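Local coordinates for cell division control protein Cdc48 (Mycobacterium smegmatis, PDB 5E7P), which probably hydrolyses ATP, as a member of the AAA ATPase family with two AAA modules, and is found with ADP at two sites, at residues A[105-110]-A[188-193]; A[113-118]-A[197-202]; A[612-617]-A[642-647]; A[673-678]-A[714-719]; A[683-688]-A[721-726]. All blocks are in the same frame, centred on the assembly; numbering follows the deposited sequence.

Contact 1 (A[105-110]-A[188-193]); sequences VTVYGA and TVSVQP
A short parallel beta pairing sets Tyr108 beside Val189 and Gly109 beside Ser190, with strand 108-109 outermost in a small mixed sheet whose middle strand, 188-190, also pairs with strand 138-140. Tyr108 bonds through N and O to the residues before and after Val189, as in a parallel pair. Tyr108 N makes a weak bond of 3.4 Å to Thr188 O, Ser190 N donates to Tyr108 O at 3.0 Å, and Ala110 N reaches Ser190 O over 3.0 Å in a nearly straight line (172° at the hydrogen). A water continues the connection, donating to Thr106 O and accepting from Thr188 N.

Val107 does much of the side-chain work. Its CG1 stands anti to the backbone N (chi1 -173°) and presses on the peptide that joins Val189 to Ser190, 3.5 Å from Val189 C, while CG2 meets Thr188 CG2 at 3.9 Å. Val105 and Val107 also rest on strand 57-61 of the CDC48 N-terminal domain, from the clan of double-psi barrels, and the pairing joins the segment after strand 98-104 to the small sheet of 188-190. Ala110 CB lies 3.6 Å from Val189 CB. Gln192 bends back on its own segment, where NE2 donates to Ser190 OG at 2.9 Å and CG approaches Gly109 CA to 3.9 Å; NE2 also bonds to Ser472 OG. Pro193, the next residue, touches the bound ADP.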
# COMPACT_ATOMS: atom_id res chain seq x y z
N VAL A 105 1.85 -14.59 -9.88
CA VAL A 105 1.36 -15.29 -8.70
C VAL A 105 0.60 -14.33 -7.80
O VAL A 105 0.98 -13.17 -7.66
CB VAL A 105 2.51 -15.98 -7.92
CG1 VAL A 105 3.48 -14.94 -7.36
CG2 VAL A 105 1.97 -16.88 -6.82
N THR A 106 -0.48 -14.81 -7.21
CA THR A 106 -1.21 -14.02 -6.23
C THR A 106 -0.45 -14.06 -4.91
O THR A 106 -0.15 -15.13 -4.38
CB THR A 106 -2.64 -14.54 -6.02
OG1 THR A 106 -3.35 -14.53 -7.26
CG2 THR A 106 -3.38 -13.67 -5.01
N VAL A 107 -0.13 -12.88 -4.38
CA VAL A 107 0.60 -12.78 -3.12
C VAL A 107 -0.22 -12.02 -2.09
O VAL A 107 -0.37 -10.80 -2.19
CB VAL A 107 1.96 -12.08 -3.30
CG1 VAL A 107 2.76 -12.13 -2.01
CG2 VAL A 107 2.73 -12.72 -4.43
N TYR A 108 -0.75 -12.73 -1.11
CA TYR A 108 -1.51 -12.10 -0.04
C TYR A 108 -0.58 -11.59 1.05
O TYR A 108 0.55 -12.05 1.18
CB TYR A 108 -2.51 -13.09 0.56
CG TYR A 108 -3.63 -13.49 -0.37
CD1 TYR A 108 -4.76 -12.69 -0.53
CD2 TYR A 108 -3.57 -14.67 -1.11
CE1 TYR A 108 -5.78 -13.04 -1.38
CE2 TYR A 108 -4.59 -15.04 -1.96
CZ TYR A 108 -5.69 -14.22 -2.09
OH TYR A 108 -6.72 -14.57 -2.94
N GLY A 109 -1.06 -10.61 1.82
CA GLY A 109 -0.35 -10.19 3.01
C GLY A 109 -0.36 -11.33 4.01
O GLY A 109 -1.42 -11.89 4.32
N ALA A 110 0.81 -11.68 4.52
CA ALA A 110 0.94 -12.78 5.47
C ALA A 110 0.28 -12.45 6.80
O ALA A 110 0.47 -11.37 7.35
CB ALA A 110 2.41 -13.10 5.70
N THR A 188 1.78 -18.28 -1.34
CA THR A 188 2.83 -17.27 -1.36
C THR A 188 2.36 -15.99 -0.69
O THR A 188 1.31 -15.44 -1.03
CB THR A 188 3.30 -16.97 -2.79
OG1 THR A 188 3.91 -18.14 -3.35
CG2 THR A 188 4.32 -15.84 -2.79
N VAL A 189 3.15 -15.51 0.27
CA VAL A 189 2.77 -14.35 1.06
C VAL A 189 3.88 -13.31 1.11
O VAL A 189 5.05 -13.61 0.87
CB VAL A 189 2.41 -14.75 2.50
CG1 VAL A 189 1.23 -15.69 2.52
CG2 VAL A 189 3.61 -15.38 3.18
N SER A 190 3.51 -12.07 1.43
CA SER A 190 4.48 -11.00 1.60
C SER A 190 4.45 -10.51 3.04
O SER A 190 3.39 -10.44 3.66
CB SER A 190 4.16 -9.85 0.65
OG SER A 190 2.86 -9.34 0.90
N VAL A 191 5.62 -10.16 3.58
CA VAL A 191 5.70 -9.67 4.95
C VAL A 191 5.22 -8.22 5.04
O VAL A 191 5.80 -7.32 4.44
CB VAL A 191 7.12 -9.78 5.52
CG1 VAL A 191 7.16 -9.28 6.95
CG2 VAL A 191 7.62 -11.22 5.43
N GLN A 192 4.15 -8.02 5.79
CA GLN A 192 3.54 -6.71 5.96
C GLN A 192 3.71 -6.24 7.41
O GLN A 192 4.06 -7.04 8.28
CB GLN A 192 2.06 -6.77 5.58
CG GLN A 192 1.82 -7.18 4.14
CD GLN A 192 2.41 -6.18 3.15
OE1 GLN A 192 2.32 -4.97 3.36
NE2 GLN A 192 3.00 -6.68 2.08
N PRO A 193 3.49 -4.95 7.68
CA PRO A 193 3.57 -4.47 9.07
C PRO A 193 2.57 -5.17 9.99
O PRO A 193 2.84 -5.31 11.18
CB PRO A 193 3.22 -2.99 8.94
CG PRO A 193 3.66 -2.63 7.57
CD PRO A 193 3.38 -3.83 6.72
O HOH W 1 -0.75 -17.81 -3.17

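Contact 2 (A[113-118]-A[197-202]); sequences VTVSGS and VSWGTG
Val115 and Trp199 point to the same face of a parallel strand pair, their side chains set at a slant to one another. The meeting is made by one branch: Val115 CG2, the one between the backbone N and the carbonyl carbon, lies 3.8 Å from Trp199 CE3. The six-membered half of the indole then reaches on along the partner strand. Its CZ3 comes to 3.7 Å from Gly117 N, and Ser116 C sits at the ring edge, near the ring plane. The far side of the indole is anchored elsewhere, with NE1 bonded to Ile125 O. On the same face Val197 CG1 lies 4.4 Å from Val115 CG1.

Thr114 and Ser198 occupy the other face. There Thr114 CG2, anti to its backbone N, rests 3.6 Å from Gly200 CA. Between the faces the backbones are joined by Ser198 N to Val113 O (3.2 Å), by Val115 N to Ser198 O (3.1 Å) and by a weak bond from Gly200 N to Val115 O. Helix 127-133, through Leu130, covers the face of Val115, Val197 and Trp199, and strand 196-199, paired in parallel with 112-116, forms one edge of a four-stranded mixed sheet.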
# COMPACT_ATOMS: atom_id res chain seq x y z
N VAL A 113 4.38 -15.77 9.29
CA VAL A 113 5.42 -16.51 8.59
C VAL A 113 6.34 -17.12 9.63
O VAL A 113 6.95 -16.40 10.42
CB VAL A 113 6.26 -15.62 7.66
CG1 VAL A 113 7.43 -16.41 7.10
CG2 VAL A 113 5.42 -15.03 6.54
N THR A 114 6.43 -18.45 9.64
CA THR A 114 7.32 -19.12 10.59
C THR A 114 8.64 -19.49 9.92
O THR A 114 8.65 -20.13 8.87
CB THR A 114 6.66 -20.37 11.19
OG1 THR A 114 5.42 -20.02 11.81
CG2 THR A 114 7.58 -21.00 12.23
N VAL A 115 9.74 -19.07 10.53
CA VAL A 115 11.06 -19.34 9.98
C VAL A 115 11.88 -20.19 10.95
O VAL A 115 11.60 -20.24 12.14
CB VAL A 115 11.83 -18.04 9.69
CG1 VAL A 115 11.09 -17.22 8.64
CG2 VAL A 115 12.02 -17.23 10.96
N SER A 116 12.90 -20.85 10.42
CA SER A 116 13.78 -21.67 11.24
C SER A 116 15.22 -21.22 11.09
O SER A 116 15.64 -20.79 10.01
CB SER A 116 13.66 -23.15 10.87
OG SER A 116 14.47 -23.95 11.70
N GLY A 117 15.98 -21.30 12.17
CA GLY A 117 17.38 -20.92 12.15
C GLY A 117 18.15 -21.56 13.28
O GLY A 117 17.68 -22.51 13.91
N SER A 118 19.35 -21.05 13.54
CA SER A 118 20.19 -21.56 14.62
C SER A 118 19.61 -21.18 15.97
O SER A 118 18.76 -20.29 16.07
CB SER A 118 21.62 -21.03 14.48
OG SER A 118 21.62 -19.62 14.31
N VAL A 197 6.22 -12.42 12.27
CA VAL A 197 7.27 -13.32 11.83
C VAL A 197 7.98 -13.92 13.04
O VAL A 197 8.74 -13.24 13.72
CB VAL A 197 8.31 -12.61 10.94
CG1 VAL A 197 9.33 -13.61 10.41
CG2 VAL A 197 7.61 -11.90 9.79
N SER A 198 7.71 -15.20 13.31
CA SER A 198 8.19 -15.84 14.53
C SER A 198 9.03 -17.09 14.25
O SER A 198 8.94 -17.68 13.17
CB SER A 198 7.02 -16.19 15.44
OG SER A 198 6.03 -16.92 14.74
N TRP A 199 9.83 -17.48 15.23
CA TRP A 199 10.72 -18.63 15.09
C TRP A 199 9.96 -19.95 15.13
O TRP A 199 8.84 -20.02 15.63
CB TRP A 199 11.80 -18.61 16.18
CG TRP A 199 12.79 -17.51 16.00
CD1 TRP A 199 12.91 -16.38 16.76
CD2 TRP A 199 13.80 -17.42 14.99
NE1 TRP A 199 13.94 -15.59 16.28
CE2 TRP A 199 14.50 -16.21 15.19
CE3 TRP A 199 14.19 -18.25 13.93
CZ2 TRP A 199 15.56 -15.81 14.38
CZ3 TRP A 199 15.24 -17.85 13.12
CH2 TRP A 199 15.91 -16.64 13.35
N GLY A 200 10.60 -20.99 14.60
CA GLY A 200 10.02 -22.32 14.60
C GLY A 200 9.99 -22.91 16.00
O GLY A 200 11.03 -23.11 16.61
N THR A 201 8.78 -23.17 16.49
CA THR A 201 8.61 -23.72 17.83
C THR A 201 8.06 -25.14 17.77
O THR A 201 6.85 -25.34 17.68
CB THR A 201 7.63 -22.86 18.66
OG1 THR A 201 6.28 -23.16 18.28
CG2 THR A 201 7.89 -21.38 18.44
N GLY A 202 8.95 -26.13 17.81
CA GLY A 202 10.37 -25.89 17.93
C GLY A 202 11.14 -27.18 18.14
O GLY A 202 10.60 -28.16 18.65

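Contact 3 (A[612-617]-A[642-647]); sequences TELDGI and PGRLER
Leu614 and Arg644, whose CA atoms are 5.8 Å apart, mark where the end of helix 602-617 passes the loop that leads into strand 645-650, an edge strand of a five-stranded parallel sheet in the second AAA module. A water spans the two backbones, donating to Leu614 O and to Gly643 O at 2.8 Å and 2.6 Å. Leu614 CD2 meets Leu645 CD1 at 4.0 Å, the two side chains running at about a right angle, and Leu614 also leans on Val625 of the sheet.

The charged pair lies nearer the surface. Arg644 is extended from CG to NE and forms a side-on, two-bond salt bridge with Asp615. Arg644 NE bonds to Asp615 OD1 at 3.0 Å, from 22° out of the carboxylate plane on the syn side, and NH2 bonds to OD2 at 3.1 Å through the syn lone pair. The two planes are only 21° apart. NH1 is bonded to Ala638 O, while Gly643 N, in the loop, donates to Glu646 OE1 at 2.7 Å. The Pro-Gly-Arg sequence is one where AAA relatives place arginines that face the nucleotide of the next subunit in a ring, possibly so here too. In this single chain Arg644 is seen bound within its own module, and its grip on Asp615 together with the carbonyl on NH1 would fix the rotation of the guanidinium.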
# COMPACT_ATOMS: atom_id res chain seq x y z
N THR A 612 -26.24 14.34 3.46
CA THR A 612 -25.91 15.12 4.64
C THR A 612 -24.41 15.35 4.73
O THR A 612 -23.96 16.47 5.00
CB THR A 612 -26.39 14.42 5.94
OG1 THR A 612 -27.81 14.21 5.87
CG2 THR A 612 -26.06 15.27 7.16
N GLU A 613 -23.63 14.29 4.51
CA GLU A 613 -22.18 14.39 4.57
C GLU A 613 -21.62 15.25 3.43
O GLU A 613 -20.69 16.03 3.63
CB GLU A 613 -21.54 13.00 4.55
CG GLU A 613 -21.88 12.15 5.76
CD GLU A 613 -21.51 12.82 7.07
OE1 GLU A 613 -22.43 13.20 7.83
OE2 GLU A 613 -20.30 12.97 7.34
N LEU A 614 -22.20 15.10 2.24
CA LEU A 614 -21.77 15.89 1.09
C LEU A 614 -21.99 17.38 1.34
O LEU A 614 -21.21 18.22 0.89
CB LEU A 614 -22.50 15.45 -0.18
CG LEU A 614 -22.11 14.09 -0.75
CD1 LEU A 614 -22.96 13.76 -1.95
CD2 LEU A 614 -20.63 14.06 -1.13
N ASP A 615 -23.07 17.70 2.06
CA ASP A 615 -23.40 19.09 2.34
C ASP A 615 -22.49 19.68 3.41
O ASP A 615 -22.31 20.90 3.48
CB ASP A 615 -24.87 19.23 2.73
CG ASP A 615 -25.82 18.95 1.57
OD1 ASP A 615 -25.34 18.86 0.42
OD2 ASP A 615 -27.04 18.83 1.81
N GLY A 616 -21.92 18.83 4.25
CA GLY A 616 -20.98 19.27 5.26
C GLY A 616 -19.59 19.49 4.69
O GLY A 616 -18.77 20.20 5.27
N ILE A 617 -19.33 18.87 3.54
CA ILE A 617 -18.04 18.96 2.88
C ILE A 617 -17.97 20.18 1.96
O ILE A 617 -16.91 20.77 1.76
CB ILE A 617 -17.73 17.66 2.09
CG1 ILE A 617 -17.56 16.49 3.05
CG2 ILE A 617 -16.47 17.80 1.24
CD1 ILE A 617 -16.48 16.70 4.09
N PRO A 642 -26.18 21.28 -7.18
CA PRO A 642 -25.14 22.22 -6.74
C PRO A 642 -24.83 22.09 -5.25
O PRO A 642 -25.73 21.81 -4.45
CB PRO A 642 -25.76 23.58 -7.04
CG PRO A 642 -26.64 23.32 -8.21
CD PRO A 642 -27.19 21.93 -8.02
N GLY A 643 -23.57 22.29 -4.88
CA GLY A 643 -23.12 22.08 -3.52
C GLY A 643 -22.66 20.66 -3.30
O GLY A 643 -21.93 20.36 -2.36
N ARG A 644 -23.09 19.76 -4.19
CA ARG A 644 -22.73 18.36 -4.09
C ARG A 644 -21.83 17.96 -5.26
O ARG A 644 -20.88 18.67 -5.58
CB ARG A 644 -23.98 17.49 -4.03
CG ARG A 644 -24.99 17.96 -3.00
CD ARG A 644 -26.04 16.91 -2.69
NE ARG A 644 -26.88 17.29 -1.56
CZ ARG A 644 -28.17 17.59 -1.65
NH1 ARG A 644 -28.78 17.56 -2.82
NH2 ARG A 644 -28.85 17.93 -0.56
N LEU A 645 -22.12 16.83 -5.90
CA LEU A 645 -21.34 16.37 -7.04
C LEU A 645 -21.78 17.08 -8.31
O LEU A 645 -22.55 16.53 -9.10
CB LEU A 645 -21.47 14.85 -7.21
CG LEU A 645 -20.46 13.94 -6.52
CD1 LEU A 645 -20.20 14.36 -5.08
CD2 LEU A 645 -20.93 12.49 -6.58
N GLU A 646 -21.30 18.31 -8.51
CA GLU A 646 -21.81 19.16 -9.59
C GLU A 646 -20.84 19.35 -10.76
O GLU A 646 -21.25 19.76 -11.85
CB GLU A 646 -22.23 20.52 -9.03
CG GLU A 646 -21.10 21.32 -8.41
CD GLU A 646 -21.52 22.73 -8.04
OE1 GLU A 646 -21.84 22.97 -6.86
OE2 GLU A 646 -21.53 23.61 -8.95
N ARG A 647 -19.57 19.06 -10.54
CA ARG A 647 -18.59 19.14 -11.62
C ARG A 647 -18.53 17.81 -12.37
O ARG A 647 -17.86 16.87 -11.93
CB ARG A 647 -17.22 19.53 -11.08
CG ARG A 647 -16.14 19.61 -12.15
CD ARG A 647 -15.00 20.52 -11.71
NE ARG A 647 -15.44 21.91 -11.61
CZ ARG A 647 -14.72 22.89 -11.08
NH1 ARG A 647 -13.51 22.64 -10.60
NH2 ARG A 647 -15.21 24.12 -11.05
O HOH W 2 -20.08 18.63 -1.60

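Contact 4 (A[673-678]-A[714-719]); sequences ADDVDL and VTAADV
Asp675 reaches across to Ala716, the first residue of helix 716-725, and its carboxylate can be traced atom by atom. CB stands back, 4.5 Å from Ala716 CB. CG, placed between the backbone N and the carbonyl carbon (chi1 59°), comes within 3.9 Å of that methyl. At the tip OD2 rests 3.5 Å from Ala716 CB, and OD1 lies 3.8 Å from Ala716 N; the helix dipole would probably favour a negative group here.

This helix start belongs to the helical lid of the second AAA module and carries a capping box. Asp718 N donates to Thr715 OG1, and Thr715 N donates in return to Asp718 OD2 at 2.8 Å, from above the carboxylate plane. The same oxygen forms a salt bridge with Arg707 of helix 690-707.

Across from Val714 to Ala716, a type I turn from Ala673 to Val676 is closed by Val676 N to Ala673 O. It delivers Ala673 N to Val714 O at 2.9 Å, the backbone bond between the two segments. Val676 CG2, anti to its carbonyl carbon, lies next to Val714 O and against the peptide between Thr715 and Ala716, 3.5 Å from Thr715 C. One residue on, Asp677 caps helix 678-684 through Asp679 N.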
# COMPACT_ATOMS: atom_id res chain seq x y z
N ALA A 673 9.34 -5.22 -34.49
CA ALA A 673 9.89 -5.44 -35.81
C ALA A 673 9.60 -4.20 -36.65
O ALA A 673 8.68 -3.45 -36.34
CB ALA A 673 9.28 -6.67 -36.45
N ASP A 674 10.39 -3.99 -37.70
CA ASP A 674 10.28 -2.78 -38.51
C ASP A 674 8.92 -2.61 -39.18
O ASP A 674 8.48 -1.48 -39.41
CB ASP A 674 11.40 -2.75 -39.57
CG ASP A 674 12.77 -2.55 -38.95
OD1 ASP A 674 12.86 -1.86 -37.91
OD2 ASP A 674 13.75 -3.08 -39.51
N ASP A 675 8.26 -3.72 -39.49
CA ASP A 675 6.95 -3.67 -40.14
C ASP A 675 5.82 -3.40 -39.15
O ASP A 675 4.64 -3.57 -39.48
CB ASP A 675 6.69 -4.96 -40.92
CG ASP A 675 6.73 -6.20 -40.04
OD1 ASP A 675 7.29 -6.12 -38.93
OD2 ASP A 675 6.20 -7.25 -40.46
N VAL A 676 6.18 -2.96 -37.95
CA VAL A 676 5.19 -2.60 -36.93
C VAL A 676 5.18 -1.09 -36.71
O VAL A 676 6.19 -0.51 -36.31
CB VAL A 676 5.45 -3.32 -35.60
CG1 VAL A 676 4.41 -2.92 -34.56
CG2 VAL A 676 5.45 -4.82 -35.79
N ASP A 677 4.04 -0.47 -36.97
CA ASP A 677 3.88 0.96 -36.79
C ASP A 677 2.75 1.26 -35.81
O ASP A 677 1.57 1.15 -36.15
CB ASP A 677 3.61 1.63 -38.14
CG ASP A 677 3.40 3.12 -38.03
OD1 ASP A 677 3.87 3.72 -37.04
OD2 ASP A 677 2.78 3.70 -38.95
N LEU A 678 3.12 1.63 -34.59
CA LEU A 678 2.15 1.87 -33.53
C LEU A 678 1.16 2.98 -33.86
O LEU A 678 0.04 2.99 -33.37
CB LEU A 678 2.86 2.17 -32.20
CG LEU A 678 3.58 1.00 -31.54
CD1 LEU A 678 4.03 1.37 -30.13
CD2 LEU A 678 2.69 -0.25 -31.51
N VAL A 714 8.31 -8.44 -31.72
CA VAL A 714 6.90 -8.49 -32.13
C VAL A 714 6.72 -8.05 -33.57
O VAL A 714 7.08 -6.93 -33.94
CB VAL A 714 6.02 -7.60 -31.22
CG1 VAL A 714 4.60 -7.55 -31.76
CG2 VAL A 714 6.04 -8.12 -29.79
N THR A 715 6.17 -8.94 -34.39
CA THR A 715 5.97 -8.67 -35.80
C THR A 715 4.55 -8.20 -36.07
O THR A 715 3.70 -8.20 -35.18
CB THR A 715 6.25 -9.92 -36.66
OG1 THR A 715 5.22 -10.90 -36.42
CG2 THR A 715 7.60 -10.51 -36.31
N ALA A 716 4.29 -7.79 -37.31
CA ALA A 716 2.96 -7.34 -37.72
C ALA A 716 1.97 -8.50 -37.69
O ALA A 716 0.79 -8.31 -37.40
CB ALA A 716 3.01 -6.72 -39.10
N ALA A 717 2.46 -9.70 -37.99
CA ALA A 717 1.63 -10.90 -37.96
C ALA A 717 1.25 -11.25 -36.53
O ALA A 717 0.14 -11.72 -36.27
CB ALA A 717 2.36 -12.06 -38.61
N ASP A 718 2.17 -11.01 -35.60
CA ASP A 718 1.90 -11.24 -34.18
C ASP A 718 0.75 -10.37 -33.70
O ASP A 718 -0.13 -10.83 -32.98
CB ASP A 718 3.15 -10.95 -33.34
CG ASP A 718 4.30 -11.89 -33.66
OD1 ASP A 718 4.04 -13.03 -34.10
OD2 ASP A 718 5.47 -11.48 -33.48
N VAL A 719 0.76 -9.11 -34.13
CA VAL A 719 -0.30 -8.18 -33.78
C VAL A 719 -1.61 -8.58 -34.46
O VAL A 719 -2.68 -8.54 -33.85
CB VAL A 719 0.07 -6.73 -34.16
CG1 VAL A 719 -1.07 -5.79 -33.84
CG2 VAL A 719 1.34 -6.31 -33.45

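Contact 5 (A[683-688]-A[721-726]); sequences DDLDGY and KARETV
Tyr688 and Arg723 bring two flat groups together almost perpendicular, 83° between the phenol ring and the guanidinium, with Leu685 CD2 in the angle between them. That methyl stands 3.5 Å above the centre of the tyrosine ring and 3.9 Å above the centre of the guanidinium, and thus covers one face of each. At the edges the partners are polar. Tyr688 OH lies near the guanidinium plane, 3.7 Å from Arg723 NE, while Val726 O and Asp686 O sit at the rim of the phenol.

The hydroxyl donates to Val726 O at 2.7 Å, in the plane of that carbonyl and at 149° to the C=O bond. Alongside, Tyr688 CE2 touches Val726 CG1 at 4.0 Å, the two side chains crossing at about a right angle. Arg723 bends at chi3 (58°), which places NE before the planar group continues toward Asp684. NH2 ends 3.6 Å from Asp684 O, and NH1 is 4.9 Å from Asp684 OD2, which may allow a weak attraction. Tyr688 itself closes a type II turn that starts at Leu685, with Gly687 taking the positive phi angle of its third position. Arg723 and Leu685 both pack on Leu696 of helix 690-707. The contact joins the turn after helix 678-684 to the end of helix 716-725 within the helical lid of the second AAA module, with the Tyr688 side chain about 11 Å from bound ADP.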
# COMPACT_ATOMS: atom_id res chain seq x y z
N ASP A 683 -4.75 4.15 -35.46
CA ASP A 683 -5.84 4.60 -36.32
C ASP A 683 -6.81 3.47 -36.65
O ASP A 683 -7.99 3.72 -36.90
CB ASP A 683 -5.29 5.21 -37.62
CG ASP A 683 -4.69 6.59 -37.41
OD1 ASP A 683 -5.45 7.55 -37.16
OD2 ASP A 683 -3.45 6.72 -37.53
N ASP A 684 -6.32 2.24 -36.63
CA ASP A 684 -7.14 1.08 -36.96
C ASP A 684 -7.87 0.50 -35.75
O ASP A 684 -8.71 -0.39 -35.90
CB ASP A 684 -6.30 -0.01 -37.63
CG ASP A 684 -5.87 0.35 -39.03
OD1 ASP A 684 -6.56 1.17 -39.68
OD2 ASP A 684 -4.84 -0.18 -39.50
N LEU A 685 -7.56 1.00 -34.56
CA LEU A 685 -8.12 0.44 -33.33
C LEU A 685 -9.34 1.19 -32.80
O LEU A 685 -9.48 1.38 -31.59
CB LEU A 685 -7.06 0.36 -32.23
CG LEU A 685 -5.96 -0.68 -32.37
CD1 LEU A 685 -5.03 -0.63 -31.16
CD2 LEU A 685 -6.55 -2.07 -32.54
N ASP A 686 -10.23 1.61 -33.69
CA ASP A 686 -11.47 2.24 -33.27
C ASP A 686 -12.35 1.21 -32.56
O ASP A 686 -12.51 0.09 -33.03
CB ASP A 686 -12.21 2.84 -34.47
CG ASP A 686 -13.27 3.84 -34.06
OD1 ASP A 686 -12.91 4.99 -33.71
OD2 ASP A 686 -14.47 3.49 -34.10
N GLY A 687 -12.90 1.60 -31.41
CA GLY A 687 -13.73 0.70 -30.64
C GLY A 687 -12.96 0.01 -29.53
O GLY A 687 -13.54 -0.64 -28.66
N TYR A 688 -11.63 0.13 -29.57
CA TYR A 688 -10.79 -0.41 -28.52
C TYR A 688 -10.67 0.59 -27.36
O TYR A 688 -10.25 1.73 -27.56
CB TYR A 688 -9.39 -0.73 -29.06
CG TYR A 688 -9.31 -2.03 -29.83
CD1 TYR A 688 -9.94 -2.17 -31.06
CD2 TYR A 688 -8.60 -3.11 -29.33
CE1 TYR A 688 -9.87 -3.36 -31.76
CE2 TYR A 688 -8.52 -4.30 -30.02
CZ TYR A 688 -9.16 -4.42 -31.24
OH TYR A 688 -9.08 -5.60 -31.93
N LYS A 721 -2.57 -11.55 -35.34
CA LYS A 721 -3.11 -12.71 -34.65
C LYS A 721 -3.71 -12.32 -33.30
O LYS A 721 -4.77 -12.80 -32.92
CB LYS A 721 -2.03 -13.77 -34.45
CG LYS A 721 -2.52 -15.03 -33.75
CD LYS A 721 -1.42 -16.05 -33.59
CE LYS A 721 -1.93 -17.31 -32.91
NZ LYS A 721 -0.86 -18.34 -32.74
N ALA A 722 -3.02 -11.43 -32.59
CA ALA A 722 -3.50 -10.94 -31.30
C ALA A 722 -4.87 -10.28 -31.43
O ALA A 722 -5.72 -10.43 -30.55
CB ALA A 722 -2.49 -9.96 -30.71
N ARG A 723 -5.08 -9.58 -32.54
CA ARG A 723 -6.35 -8.89 -32.78
C ARG A 723 -7.51 -9.86 -32.98
O ARG A 723 -8.67 -9.45 -32.96
CB ARG A 723 -6.23 -7.96 -33.99
CG ARG A 723 -5.30 -6.78 -33.79
CD ARG A 723 -5.50 -5.74 -34.87
NE ARG A 723 -6.88 -5.26 -34.89
CZ ARG A 723 -7.34 -4.33 -35.73
NH1 ARG A 723 -6.52 -3.78 -36.61
NH2 ARG A 723 -8.61 -3.96 -35.67
N GLU A 724 -7.21 -11.13 -33.19
CA GLU A 724 -8.24 -12.14 -33.35
C GLU A 724 -8.86 -12.50 -32.00
O GLU A 724 -10.06 -12.79 -31.92
CB GLU A 724 -7.69 -13.39 -34.03
CG GLU A 724 -7.09 -13.14 -35.40
CD GLU A 724 -6.53 -14.40 -36.04
OE1 GLU A 724 -6.62 -15.48 -35.42
OE2 GLU A 724 -5.99 -14.30 -37.17
N THR A 725 -8.05 -12.46 -30.95
CA THR A 725 -8.53 -12.77 -29.60
C THR A 725 -8.88 -11.51 -28.81
O THR A 725 -9.79 -11.53 -27.98
CB THR A 725 -7.50 -13.61 -28.81
OG1 THR A 725 -6.34 -12.81 -28.54
CG2 THR A 725 -7.10 -14.85 -29.59
N VAL A 726 -8.17 -10.42 -29.08
CA VAL A 726 -8.47 -9.15 -28.42
C VAL A 726 -9.36 -8.28 -29.29
O VAL A 726 -8.90 -7.65 -30.24
CB VAL A 726 -7.18 -8.38 -28.06
CG1 VAL A 726 -7.53 -7.11 -27.31
CG2 VAL A 726 -6.25 -9.26 -27.24

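How the contacts relate
From the N terminus, the chain runs through 105-110 and 113-118, and some eighty residues later 188-193 and 197-202 pair with them in the same order. Contacts 1 and 2 therefore cross, and they touch directly, Val189 against Val113 and Val191 against Val197, so that the three-stranded and four-stranded sheets pack on each other; Pro193 of contact 1 touches ADP. Contact 3 closes a much shorter loop inside the second AAA module, with nearest atoms about 28 Å from contact 1. Contacts 4 and 5 follow in the lid, where they cross in turn: both use helix 716-725, the first at its start and the second at its end, with centres 13 Å apart.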